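Local coordinates for protein carbohydrate kinase, FGGY (Novosphingobium aromaticivorans, PDB 3H6E) that probably phosphorylates a carbohydrate, being an FGGY-family kinase with an actin-like ATPase fold, at residues V75-L89 and M144-W158. Sequence-based numbering, arbitrary orientation.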
# COMPACT_ATOMS: atom_id res chain seq x y z
N VAL A 75 -0.88 -12.38 4.88
CA VAL A 75 -0.81 -11.02 4.36
C VAL A 75 -2.22 -10.44 4.30
O VAL A 75 -3.14 -11.07 3.78
CB VAL A 75 -0.20 -10.98 2.95
CG1 VAL A 75 -0.24 -9.56 2.40
CG2 VAL A 75 1.22 -11.51 2.97
N GLY A 76 -2.39 -9.23 4.83
CA GLY A 76 -3.69 -8.61 4.86
C GLY A 76 -3.69 -7.15 4.44
O GLY A 76 -2.75 -6.41 4.72
N HIS A 77 -4.74 -6.75 3.74
CA HIS A 77 -4.94 -5.35 3.43
C HIS A 77 -5.11 -4.58 4.74
O HIS A 77 -5.44 -5.16 5.78
CB HIS A 77 -6.17 -5.17 2.54
CG HIS A 77 -7.47 -5.35 3.26
ND1 HIS A 77 -8.07 -4.34 3.97
CD2 HIS A 77 -8.28 -6.43 3.38
CE1 HIS A 77 -9.19 -4.78 4.50
NE2 HIS A 77 -9.34 -6.05 4.16
N GLY A 78 -4.88 -3.27 4.69
CA GLY A 78 -4.99 -2.44 5.88
C GLY A 78 -6.40 -1.94 6.15
O GLY A 78 -7.34 -2.29 5.44
N ALA A 79 -6.53 -1.12 7.19
CA ALA A 79 -7.82 -0.57 7.57
C ALA A 79 -8.80 -1.69 7.90
O ALA A 79 -10.01 -1.55 7.72
CB ALA A 79 -8.36 0.33 6.48
N GLY A 80 -8.27 -2.81 8.39
CA GLY A 80 -9.07 -3.93 8.82
C GLY A 80 -8.72 -4.34 10.24
O GLY A 80 -7.56 -4.57 10.57
N ILE A 81 -9.74 -4.42 11.09
CA ILE A 81 -9.52 -4.75 12.49
C ILE A 81 -10.50 -5.84 12.94
O ILE A 81 -11.66 -5.85 12.54
CB ILE A 81 -9.67 -3.51 13.39
CG1 ILE A 81 -9.24 -3.83 14.83
CG2 ILE A 81 -11.10 -2.98 13.34
CD1 ILE A 81 -7.77 -4.11 14.97
N ALA A 82 -10.01 -6.77 13.75
CA ALA A 82 -10.83 -7.89 14.19
C ALA A 82 -10.89 -7.96 15.71
O ALA A 82 -9.92 -7.63 16.39
CB ALA A 82 -10.30 -9.19 13.61
N ALA A 83 -12.03 -8.39 16.23
CA ALA A 83 -12.24 -8.49 17.67
C ALA A 83 -12.59 -9.92 18.07
O ALA A 83 -13.42 -10.58 17.45
CB ALA A 83 -13.34 -7.53 18.11
N LEU A 84 -11.93 -10.40 19.13
CA LEU A 84 -12.19 -11.74 19.64
C LEU A 84 -12.78 -11.65 21.04
O LEU A 84 -12.14 -11.13 21.96
CB LEU A 84 -10.90 -12.55 19.68
CG LEU A 84 -10.00 -12.52 18.45
CD1 LEU A 84 -8.74 -13.34 18.69
CD2 LEU A 84 -10.75 -13.02 17.22
N THR A 85 -14.00 -12.16 21.20
CA THR A 85 -14.63 -12.23 22.51
C THR A 85 -14.60 -13.67 23.01
O THR A 85 -15.08 -14.58 22.32
CB THR A 85 -16.08 -11.72 22.49
OG1 THR A 85 -16.16 -10.51 21.73
CG2 THR A 85 -16.58 -11.45 23.91
N ASP A 86 -14.03 -13.87 24.19
CA ASP A 86 -13.86 -15.21 24.75
C ASP A 86 -13.18 -16.17 23.78
O ASP A 86 -13.60 -17.32 23.63
CB ASP A 86 -15.21 -15.77 25.23
CG ASP A 86 -15.63 -15.22 26.57
OD1 ASP A 86 -14.75 -14.96 27.42
OD2 ASP A 86 -16.85 -15.04 26.78
N GLY A 87 -12.14 -15.70 23.12
CA GLY A 87 -11.31 -16.55 22.29
C GLY A 87 -11.88 -16.96 20.95
O GLY A 87 -11.37 -17.88 20.32
N ARG A 88 -12.94 -16.29 20.50
CA ARG A 88 -13.47 -16.52 19.16
C ARG A 88 -13.82 -15.21 18.47
O ARG A 88 -13.99 -14.18 19.12
CB ARG A 88 -14.71 -17.42 19.21
CG ARG A 88 -15.99 -16.68 19.61
CD ARG A 88 -17.19 -17.26 18.88
NE ARG A 88 -18.45 -16.96 19.56
CZ ARG A 88 -18.93 -17.67 20.57
NH1 ARG A 88 -18.26 -18.72 21.02
NH2 ARG A 88 -20.09 -17.33 21.13
N LEU A 89 -13.92 -15.25 17.14
CA LEU A 89 -14.28 -14.06 16.39
C LEU A 89 -15.63 -13.50 16.84
O LEU A 89 -16.66 -14.15 16.70
CB LEU A 89 -14.31 -14.34 14.89
CG LEU A 89 -14.64 -13.09 14.07
CD1 LEU A 89 -13.51 -12.07 14.18
CD2 LEU A 89 -14.94 -13.44 12.61
N MSE A 144 -16.87 -4.83 23.01
CA MSE A 144 -15.60 -4.17 22.71
C MSE A 144 -14.67 -4.11 23.93
O MSE A 144 -13.45 -4.16 23.80
CB MSE A 144 -15.81 -2.76 22.16
CG MSE A 144 -16.47 -2.71 20.79
SE MSE A 144 -15.80 -4.09 19.59
CE MSE A 144 -13.93 -3.55 19.45
N ALA A 145 -15.26 -4.00 25.12
CA ALA A 145 -14.48 -3.91 26.35
C ALA A 145 -13.90 -5.26 26.77
O ALA A 145 -12.90 -5.32 27.49
CB ALA A 145 -15.32 -3.31 27.47
N ASN A 146 -14.54 -6.34 26.34
CA ASN A 146 -14.07 -7.69 26.64
C ASN A 146 -13.22 -8.21 25.50
O ASN A 146 -12.73 -9.35 25.54
CB ASN A 146 -15.26 -8.63 26.84
CG ASN A 146 -16.18 -8.18 27.96
OD1 ASN A 146 -17.38 -8.48 27.95
ND2 ASN A 146 -15.63 -7.46 28.93
N ALA A 147 -13.04 -7.38 24.48
CA ALA A 147 -12.44 -7.84 23.23
C ALA A 147 -10.92 -7.80 23.23
O ALA A 147 -10.31 -6.93 23.85
CB ALA A 147 -12.99 -7.03 22.07
N THR A 148 -10.33 -8.77 22.55
CA THR A 148 -8.94 -8.67 22.15
C THR A 148 -8.92 -8.11 20.74
O THR A 148 -9.65 -8.59 19.87
CB THR A 148 -8.25 -10.04 22.16
OG1 THR A 148 -8.14 -10.50 23.51
CG2 THR A 148 -6.86 -9.95 21.53
N LEU A 149 -8.12 -7.08 20.52
CA LEU A 149 -8.04 -6.46 19.20
C LEU A 149 -6.82 -6.96 18.45
O LEU A 149 -5.80 -7.30 19.06
CB LEU A 149 -8.06 -4.94 19.31
CG LEU A 149 -9.43 -4.39 19.71
CD1 LEU A 149 -9.40 -2.88 19.87
CD2 LEU A 149 -10.48 -4.82 18.69
N LEU A 150 -6.91 -6.98 17.13
CA LEU A 150 -5.96 -7.72 16.32
C LEU A 150 -6.14 -7.38 14.85
O LEU A 150 -7.23 -7.56 14.29
CB LEU A 150 -6.19 -9.21 16.58
CG LEU A 150 -5.19 -10.25 16.08
CD1 LEU A 150 -5.39 -11.56 16.82
CD2 LEU A 150 -5.40 -10.46 14.62
N PRO A 151 -5.08 -6.88 14.20
CA PRO A 151 -5.16 -6.47 12.80
C PRO A 151 -5.64 -7.59 11.88
O PRO A 151 -5.53 -8.76 12.23
CB PRO A 151 -3.72 -6.09 12.46
CG PRO A 151 -3.10 -5.74 13.77
CD PRO A 151 -3.73 -6.67 14.76
N TRP A 152 -6.17 -7.21 10.72
CA TRP A 152 -6.73 -8.15 9.75
C TRP A 152 -5.74 -9.25 9.34
O TRP A 152 -6.08 -10.43 9.36
CB TRP A 152 -7.21 -7.37 8.53
CG TRP A 152 -7.74 -8.18 7.38
CD1 TRP A 152 -7.28 -8.16 6.09
CD2 TRP A 152 -8.85 -9.09 7.40
NE1 TRP A 152 -8.03 -9.01 5.31
CE2 TRP A 152 -8.99 -9.59 6.09
CE3 TRP A 152 -9.72 -9.53 8.39
CZ2 TRP A 152 -9.98 -10.52 5.75
CZ3 TRP A 152 -10.70 -10.45 8.06
CH2 TRP A 152 -10.82 -10.93 6.75
N ALA A 153 -4.53 -8.85 8.98
CA ALA A 153 -3.51 -9.81 8.57
C ALA A 153 -3.23 -10.83 9.67
O ALA A 153 -3.15 -12.04 9.41
CB ALA A 153 -2.23 -9.08 8.18
N GLN A 154 -3.07 -10.34 10.90
CA GLN A 154 -2.76 -11.21 12.03
C GLN A 154 -3.95 -12.07 12.40
O GLN A 154 -3.79 -13.11 13.05
CB GLN A 154 -2.30 -10.39 13.24
CG GLN A 154 -0.89 -9.87 13.13
CD GLN A 154 -0.67 -9.06 11.86
OE1 GLN A 154 0.10 -9.46 10.99
NE2 GLN A 154 -1.37 -7.94 11.75
N TYR A 155 -5.14 -11.65 12.01
CA TYR A 155 -6.34 -12.40 12.35
C TYR A 155 -6.24 -13.80 11.76
O TYR A 155 -6.66 -14.78 12.37
CB TYR A 155 -7.61 -11.73 11.84
CG TYR A 155 -8.77 -12.70 11.84
CD1 TYR A 155 -9.41 -13.04 13.02
CD2 TYR A 155 -9.18 -13.32 10.67
CE1 TYR A 155 -10.45 -13.95 13.03
CE2 TYR A 155 -10.23 -14.23 10.67
CZ TYR A 155 -10.85 -14.54 11.85
OH TYR A 155 -11.89 -15.44 11.88
N TRP A 156 -5.67 -13.87 10.57
CA TRP A 156 -5.59 -15.12 9.86
C TRP A 156 -4.50 -16.01 10.44
O TRP A 156 -4.60 -17.24 10.38
CB TRP A 156 -5.39 -14.86 8.37
CG TRP A 156 -6.58 -14.16 7.81
CD1 TRP A 156 -6.67 -12.86 7.41
CD2 TRP A 156 -7.89 -14.73 7.63
NE1 TRP A 156 -7.95 -12.58 6.98
CE2 TRP A 156 -8.71 -13.72 7.11
CE3 TRP A 156 -8.43 -16.00 7.86
CZ2 TRP A 156 -10.06 -13.93 6.80
CZ3 TRP A 156 -9.76 -16.21 7.56
CH2 TRP A 156 -10.56 -15.18 7.04
N ALA A 157 -3.48 -15.39 11.03
CA ALA A 157 -2.43 -16.14 11.70
C ALA A 157 -2.92 -16.71 13.04
O ALA A 157 -2.27 -17.57 13.62
CB ALA A 157 -1.19 -15.28 11.90
N TRP A 158 -4.06 -16.22 13.52
CA TRP A 158 -4.67 -16.74 14.74
C TRP A 158 -5.71 -17.78 14.38
O TRP A 158 -6.04 -18.66 15.17
CB TRP A 158 -5.30 -15.59 15.54
CG TRP A 158 -6.34 -16.03 16.54
CD1 TRP A 158 -6.15 -16.21 17.88
CD2 TRP A 158 -7.71 -16.33 16.28
NE1 TRP A 158 -7.33 -16.61 18.47
CE2 TRP A 158 -8.30 -16.69 17.51
CE3 TRP A 158 -8.51 -16.33 15.13
CZ2 TRP A 158 -9.65 -17.04 17.62
CZ3 TRP A 158 -9.85 -16.69 15.24
CH2 TRP A 158 -10.40 -17.04 16.48
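The Trp158 indole carries Leu84 CD1 on one face, a CH-pi contact with the methyl 3.7 Å from the centroid of the five-membered ring and 18° off the ring normal. At the indole edge, in plane, lies Gly87 O, 3.3 Å from Trp158 CZ2, so the type I' turn from Thr85 to Arg88 brings its backbone against the ring. The Trp152 indole lies between Trp156 NE1 over one face and His77 NE2 over the opposite face, with His77 N at its edge, in plane. The imidazole approaches obliquely, planes at 46°, with His77 CD2 3.2 Å from Trp152 NE1; CG of Trp152 stands anti to its own backbone N (chi1 176°), which carries the indole across to His77. Trp152 NE1, though near the imidazole, donates to Leu13 O of strand 9-13. Leu84 CD2 approaches the edge of the Tyr155 ring, and Leu89 CD1 packs obliquely 3.8 Å from Tyr155 CE1.

Strands 81-85 and 148-151 pair antiparallel, and Tyr155 and Trp158 pack on the face bearing Ala82, Leu84 and Leu150. Leu84 and Thr148 form a hydrogen-bonded pair, gripped both ways: Leu84 N to Thr148 O and Thr148 N to Leu84 O, each 3.0 Å. Ala82 N donates to Leu150 O at 2.9 Å. At the strand-to-helix junction Trp152 N reaches Gly80 O from above the carbonyl plane. On the other face Ala83 CB touches Leu149 CD2, and helix 129-139 covers Ile81.

The small three-stranded sheet is thus fastened through polar backbone atoms, while helix 152-159 is held to it largely by apolar and aromatic packing. Two ties join this unit to the six-stranded sheet: the buried Trp152 N-H, satisfied by strand 9-13, and Ala153 CB, 3.4 Å from Gly76 N of strand 71-76.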